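Glutamine cyclotransferase (Zymomonas mobilis, PDB 3NOL) catalyses the cyclisation of N-terminal glutamine to pyroglutamate with release of ammonia, as a bacterial glutaminyl cyclase of beta-propeller fold. Local coordinates at residues G101-W104 with K105-L108; W232-E235 with H236-L239. All blocks are in the same frame, centred on the assembly; numbering follows the deposited sequence.

Interaction 1 of 2, residues G101-W104 with K105-L108; sequences GLTW and KNGL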
ATOM      1  N   GLY A 101       8.837  -2.407  -7.548  1.00  6.89           N
ATOM      2  CA  GLY A 101       9.094  -2.073  -6.148  1.00  7.27           C
ATOM      3  C   GLY A 101       9.913  -0.789  -6.021  1.00  7.72           C
ATOM      4  O   GLY A 101      10.802  -0.521  -6.849  1.00  7.16           O
ATOM      5  N   LEU A 102       9.615  -0.019  -4.968  1.00  7.10           N
ATOM      6  CA  LEU A 102      10.384   1.159  -4.563  1.00  7.22           C
ATOM      7  C   LEU A 102      11.357   0.834  -3.423  1.00  7.58           C
ATOM      8  O   LEU A 102      11.319  -0.262  -2.856  1.00  7.00           O
ATOM      9  CB  LEU A 102       9.416   2.262  -4.118  1.00  6.59           C
ATOM     10  CG  LEU A 102       8.314   2.600  -5.154  1.00  6.37           C
ATOM     11  CD1 LEU A 102       7.396   3.676  -4.571  1.00  9.62           C
ATOM     12  CD2 LEU A 102       8.929   3.000  -6.525  1.00  7.75           C
ATOM     13  N   THR A 103      12.235   1.784  -3.107  1.00  7.94           N
ATOM     14  CA  THR A 103      13.183   1.611  -1.982  1.00  9.01           C
ATOM     15  C   THR A 103      13.118   2.809  -1.029  1.00 10.20           C
ATOM     16  O   THR A 103      12.600   3.869  -1.390  1.00 10.57           O
ATOM     17  CB  THR A 103      14.645   1.430  -2.439  1.00  9.18           C
ATOM     18  OG1 THR A 103      15.029   2.573  -3.193  1.00  7.69           O
ATOM     19  CG2 THR A 103      14.822   0.130  -3.308  1.00  9.46           C
ATOM     20  N   TRP A 104      13.675   2.620   0.170  1.00 11.82           N
ATOM     21  CA  TRP A 104      13.577   3.580   1.265  1.00 13.86           C
ATOM     22  C   TRP A 104      14.412   4.837   0.973  1.00 15.11           C
ATOM     23  O   TRP A 104      13.873   5.939   0.900  1.00 16.41           O
ATOM     24  CB  TRP A 104      14.027   2.916   2.572  1.00 14.48           C
ATOM     25  CG  TRP A 104      13.734   3.717   3.819  1.00 14.69           C
ATOM     26  CD1 TRP A 104      12.622   4.461   4.081  1.00 15.51           C
ATOM     27  CD2 TRP A 104      14.565   3.809   4.982  1.00 13.73           C
ATOM     28  NE1 TRP A 104      12.710   5.021   5.339  1.00 15.09           N
ATOM     29  CE2 TRP A 104      13.895   4.634   5.911  1.00 14.79           C
ATOM     30  CE3 TRP A 104      15.816   3.273   5.324  1.00 14.54           C
ATOM     31  CZ2 TRP A 104      14.429   4.940   7.160  1.00 15.24           C
ATOM     32  CZ3 TRP A 104      16.350   3.578   6.578  1.00 15.62           C
ATOM     33  CH2 TRP A 104      15.654   4.406   7.474  1.00 15.60           C
ATOM     34  N   LYS A 105      15.713   4.642   0.769  1.00 15.90           N
ATOM     35  CA  LYS A 105      16.653   5.749   0.603  1.00 16.74           C
ATOM     36  C   LYS A 105      17.571   5.627  -0.628  1.00 16.63           C
ATOM     37  O   LYS A 105      18.470   6.455  -0.818  1.00 16.86           O
ATOM     38  CB  LYS A 105      17.514   5.866   1.862  1.00 16.87           C
ATOM     39  CG  LYS A 105      16.748   6.202   3.132  1.00 19.87           C
ATOM     40  CD  LYS A 105      15.793   7.377   2.935  1.00 21.07           C
ATOM     41  CE  LYS A 105      15.944   8.387   4.056  1.00 24.41           C
ATOM     42  NZ  LYS A 105      16.084   7.737   5.371  1.00 26.86           N
ATOM     43  N   ASN A 106      17.329   4.619  -1.458  1.00 15.46           N
ATOM     44  CA  ASN A 106      18.213   4.303  -2.582  1.00 15.55           C
ATOM     45  C   ASN A 106      17.966   5.158  -3.836  1.00 15.08           C
ATOM     46  O   ASN A 106      18.826   5.213  -4.728  1.00 15.79           O
ATOM     47  CB  ASN A 106      18.120   2.809  -2.931  1.00 15.55           C
ATOM     48  CG  ASN A 106      18.507   1.900  -1.769  1.00 16.26           C
ATOM     49  OD1 ASN A 106      17.643   1.396  -1.039  1.00 16.53           O
ATOM     50  ND2 ASN A 106      19.821   1.679  -1.595  1.00 16.74           N
ATOM     51  N   GLY A 107      16.791   5.792  -3.925  1.00 14.33           N
ATOM     52  CA  GLY A 107      16.401   6.542  -5.122  1.00 13.72           C
ATOM     53  C   GLY A 107      16.297   5.632  -6.344  1.00 13.48           C
ATOM     54  O   GLY A 107      16.469   6.059  -7.493  1.00 13.37           O
ATOM     55  N   LEU A 108      16.036   4.361  -6.081  1.00 12.68           N
ATOM     56  CA  LEU A 108      15.840   3.438  -7.176  1.00 12.85           C
ATOM     57  C   LEU A 108      14.792   2.403  -6.853  1.00 11.79           C
ATOM     58  O   LEU A 108      14.375   2.237  -5.691  1.00 10.94           O
ATOM     59  CB  LEU A 108      17.155   2.822  -7.623  1.00 13.32           C
ATOM     60  CG  LEU A 108      17.930   1.978  -6.607  1.00 14.09           C
ATOM     61  CD1 LEU A 108      17.392   0.584  -6.554  1.00 17.31           C
ATOM     62  CD2 LEU A 108      19.382   1.959  -7.084  1.00 18.55           C
TER
HETATM   63  O   HOH W   1      13.998   6.135  -2.613  1.00 20.04           O
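The side chain of K105 lies along the indole of W104 and covers one face of it. Its chain bends at chi2, chi3 and chi4, which brings NZ back over the benzene half. NZ sits 3.9 Å from the centroid of the W104 six-membered ring, 17° off the ring normal: a cation-pi contact. K105 CG touches the same face as a CH-pi partner. The W104 NE1 group binds a glycerol, probably from the crystallisation liquor.

T103 ties the two ends of the loop together. With OG1 between the backbone N and the carbonyl carbon (chi1 59°), the hydroxyl is aimed across the turn. T103 OG1 donates to L108 O at 2.6 Å, in the carbonyl plane and on a lone pair. N106 CB lies beside the same T103 OG1, at 3.1 Å. A valine here would keep much of the bulk, but L108 O would probably lose this donor and the loop ends their side-chain link. A water adds a second bridge, donating to T103 O and accepting from G107 N. G107 takes a positive phi in the turn. N106 turns its amide to the backbone of R86.

The loop joins strands 98-103 and 108-113, the middle pair of a four-stranded antiparallel propeller blade, and L108 packs on S122 of strand 119-124.

Interaction 2 of 2, residues W232-E235 with H236-L239; sequences WDKE and HHRL. With SO4 (sulfate ion), chain D.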
ATOM      1  N   TRP A 232      -6.928  -4.476  -2.636  1.00  6.43           N
ATOM      2  CA  TRP A 232      -8.262  -4.492  -3.198  1.00  7.14           C
ATOM      3  C   TRP A 232      -8.349  -5.638  -4.185  1.00  7.02           C
ATOM      4  O   TRP A 232      -7.509  -5.771  -5.066  1.00  6.70           O
ATOM      5  CB  TRP A 232      -8.529  -3.149  -3.880  1.00  7.42           C
ATOM      6  CG  TRP A 232      -9.799  -3.041  -4.674  1.00  6.58           C
ATOM      7  CD1 TRP A 232      -9.906  -2.811  -6.025  1.00  7.16           C
ATOM      8  CD2 TRP A 232     -11.144  -3.101  -4.168  1.00  7.46           C
ATOM      9  NE1 TRP A 232     -11.234  -2.739  -6.391  1.00  8.43           N
ATOM     10  CE2 TRP A 232     -12.017  -2.917  -5.276  1.00  7.16           C
ATOM     11  CE3 TRP A 232     -11.694  -3.296  -2.896  1.00  8.33           C
ATOM     12  CZ2 TRP A 232     -13.415  -2.905  -5.138  1.00  7.99           C
ATOM     13  CZ3 TRP A 232     -13.094  -3.285  -2.760  1.00  8.15           C
ATOM     14  CH2 TRP A 232     -13.932  -3.102  -3.870  1.00  7.44           C
ATOM     15  N   ASP A 233      -9.384  -6.452  -4.002  1.00  7.03           N
ATOM     16  CA  ASP A 233      -9.669  -7.599  -4.834  1.00  7.28           C
ATOM     17  C   ASP A 233     -10.817  -7.141  -5.709  1.00  7.22           C
ATOM     18  O   ASP A 233     -11.967  -7.052  -5.261  1.00  7.46           O
ATOM     19  CB  ASP A 233     -10.077  -8.780  -3.943  1.00  6.80           C
ATOM     20  CG  ASP A 233     -10.711  -9.943  -4.710  1.00  6.52           C
ATOM     21  OD1 ASP A 233     -11.078 -10.916  -4.025  1.00  6.97           O
ATOM     22  OD2 ASP A 233     -10.866  -9.873  -5.949  1.00  6.26           O
ATOM     23  N   LYS A 234     -10.487  -6.856  -6.960  1.00  7.91           N
ATOM     24  CA  LYS A 234     -11.425  -6.296  -7.932  1.00  8.64           C
ATOM     25  C   LYS A 234     -12.491  -7.325  -8.349  1.00  9.09           C
ATOM     26  O   LYS A 234     -13.673  -6.980  -8.543  1.00  9.18           O
ATOM     27  CB  LYS A 234     -10.629  -5.818  -9.156  1.00  9.95           C
ATOM     28  CG  LYS A 234     -11.451  -5.266 -10.320  1.00 12.49           C
ATOM     29  CD  LYS A 234     -12.065  -3.951  -9.974  1.00 14.79           C
ATOM     30  CE  LYS A 234     -12.380  -3.156 -11.218  1.00 15.34           C
ATOM     31  NZ  LYS A 234     -13.111  -1.935 -10.785  1.00 17.12           N
ATOM     32  N   GLU A 235     -12.076  -8.580  -8.493  1.00  7.79           N
ATOM     33  CA  GLU A 235     -13.025  -9.648  -8.875  1.00  8.26           C
ATOM     34  C   GLU A 235     -14.188  -9.799  -7.887  1.00  8.29           C
ATOM     35  O   GLU A 235     -15.369  -9.821  -8.297  1.00  8.59           O
ATOM     36  CB  GLU A 235     -12.321 -10.993  -9.042  1.00  7.95           C
ATOM     37  CG  GLU A 235     -13.333 -12.068  -9.512  1.00  8.59           C
ATOM     38  CD  GLU A 235     -12.764 -13.471  -9.733  1.00  9.69           C
ATOM     39  OE1 GLU A 235     -13.540 -14.310 -10.266  1.00 12.08           O
ATOM     40  OE2 GLU A 235     -11.592 -13.730  -9.365  1.00 11.71           O
ATOM     41  N   HIS A 236     -13.861  -9.888  -6.588  1.00  8.39           N
ATOM     42  CA  HIS A 236     -14.873 -10.144  -5.523  1.00  8.39           C
ATOM     43  C   HIS A 236     -15.277  -8.880  -4.730  1.00  8.82           C
ATOM     44  O   HIS A 236     -16.138  -8.945  -3.830  1.00  9.30           O
ATOM     45  CB  HIS A 236     -14.377 -11.230  -4.552  1.00  8.06           C
ATOM     46  CG  HIS A 236     -13.816 -12.454  -5.223  1.00  9.38           C
ATOM     47  ND1 HIS A 236     -14.609 -13.423  -5.799  1.00 13.35           N
ATOM     48  CD2 HIS A 236     -12.535 -12.847  -5.428  1.00 10.53           C
ATOM     49  CE1 HIS A 236     -13.841 -14.369  -6.319  1.00  9.64           C
ATOM     50  NE2 HIS A 236     -12.579 -14.051  -6.095  1.00 12.44           N
ATOM     51  N   HIS A 237     -14.645  -7.758  -5.050  1.00  8.55           N
ATOM     52  CA  HIS A 237     -14.794  -6.501  -4.297  1.00  9.16           C
ATOM     53  C   HIS A 237     -14.539  -6.686  -2.788  1.00  8.24           C
ATOM     54  O   HIS A 237     -15.416  -6.441  -1.944  1.00  8.18           O
ATOM     55  CB  HIS A 237     -16.141  -5.838  -4.612  1.00 10.03           C
ATOM     56  CG  HIS A 237     -16.104  -4.954  -5.826  1.00 13.13           C
ATOM     57  ND1 HIS A 237     -16.867  -3.807  -5.930  1.00 16.44           N
ATOM     58  CD2 HIS A 237     -15.398  -5.043  -6.983  1.00 13.95           C
ATOM     59  CE1 HIS A 237     -16.641  -3.236  -7.104  1.00 16.62           C
ATOM     60  NE2 HIS A 237     -15.746  -3.960  -7.759  1.00 14.07           N
ATOM     61  N   ARG A 238     -13.318  -7.112  -2.479  1.00  7.89           N
ATOM     62  CA  ARG A 238     -12.844  -7.210  -1.092  1.00  7.65           C
ATOM     63  C   ARG A 238     -11.758  -6.179  -0.819  1.00  7.88           C
ATOM     64  O   ARG A 238     -10.713  -6.173  -1.487  1.00  7.38           O
ATOM     65  CB  ARG A 238     -12.316  -8.622  -0.786  1.00  7.35           C
ATOM     66  CG  ARG A 238     -13.388  -9.724  -0.824  1.00  8.22           C
ATOM     67  CD  ARG A 238     -12.841 -11.106  -0.408  1.00  7.72           C
ATOM     68  NE  ARG A 238     -11.868 -11.605  -1.388  1.00  8.78           N
ATOM     69  CZ  ARG A 238     -11.091 -12.686  -1.248  1.00 11.00           C
ATOM     70  NH1 ARG A 238     -11.131 -13.440  -0.153  1.00  9.88           N
ATOM     71  NH2 ARG A 238     -10.252 -13.021  -2.233  1.00  9.24           N
ATOM     72  N   LEU A 239     -12.015  -5.322   0.169  1.00  6.74           N
ATOM     73  CA  LEU A 239     -11.052  -4.322   0.604  1.00  7.07           C
ATOM     74  C   LEU A 239     -10.345  -4.822   1.870  1.00  6.31           C
ATOM     75  O   LEU A 239     -11.008  -5.193   2.847  1.00  7.22           O
ATOM     76  CB  LEU A 239     -11.770  -3.005   0.904  1.00  6.69           C
ATOM     77  CG  LEU A 239     -10.924  -1.792   1.307  1.00  7.75           C
ATOM     78  CD1 LEU A 239      -9.919  -1.424   0.234  1.00  6.20           C
ATOM     79  CD2 LEU A 239     -11.808  -0.595   1.660  1.00  7.42           C
TER
HETATM   80  S   SO4 D 264     -11.242   0.812 -12.257  1.00 30.66           S
HETATM   81  O1  SO4 D 264     -12.089  -0.173 -12.934  1.00 31.46           O
HETATM   82  O2  SO4 D 264     -11.272   0.592 -10.816  1.00 30.36           O
HETATM   83  O3  SO4 D 264      -9.880   0.660 -12.766  1.00 28.92           O
HETATM   84  O4  SO4 D 264     -11.726   2.170 -12.534  1.00 30.25           O
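W232 and H237 meet at the turn of a beta hairpin that joins strands 227-233 and 238-243. H237 and R238 both face D233, which makes a G1 beta bulge, and H237 has the positive phi of its first position. D233 and R238 form the antiparallel hydrogen-bonded pair: D233 N donates to R238 O at 2.9 Å, and R238 N to D233 O at 3.1 Å.

The tight part lies on the W232 side. The benzene edge of the indole points at the face of the H237 imidazole, with CZ2 over the ring centre. W232 CZ2 is 3.4 Å from H237 CG, and the planes are 53° apart, a tilted edge-to-face pair. W232 CE3 also packs on L239 CB at 3.8 Å. L239 also packs on I252 and L254 of strand 248-256. W232 touches E178, one of the calcium-site residues.

On the other face D233 pairs with R238. The D233 CG is anti to the backbone N (chi1 167°), and this sets the carboxylate against both the arginine and the turn. R238 offers NE and NH2 to D233 OD1 in a salt bridge, though the position of that oxygen is less sure.

The loose side is the exposed tip, K234 to H236. E235 lies alongside H236 with CG over the ring face. The amino group of K234 forms a salt bridge with D181 and also meets a sulfate probably from the crystallisation liquor. K234 NZ donates to sulfate O1 at 3.0 Å and to O2 at 3.1 Å. Beneath the tip, the D233 carboxylate receives the H236 amide: H236 N donates to D233 OD2 at 3.1 Å, nearly straight at 170°, from above the carboxylate plane.

Both interactions close a turn between neighbouring antiparallel strands, but in different sheets of the propeller. They lie on opposite sides of the chain's centre. Their centres are 28 Å apart and their nearest atoms about 17 Å, so they do not touch. Each is partly buried, with an exposed tip. Interaction 1 links its strand ends through one hydroxyl and a water, and its aromatic ring meets a cation. Interaction 2 has paired strand residues, a bulge and a salt bridge, and its indole meets another ring. The W232 side chain is also nearer the calcium, at about 7 Å, against about 11 Å for L102.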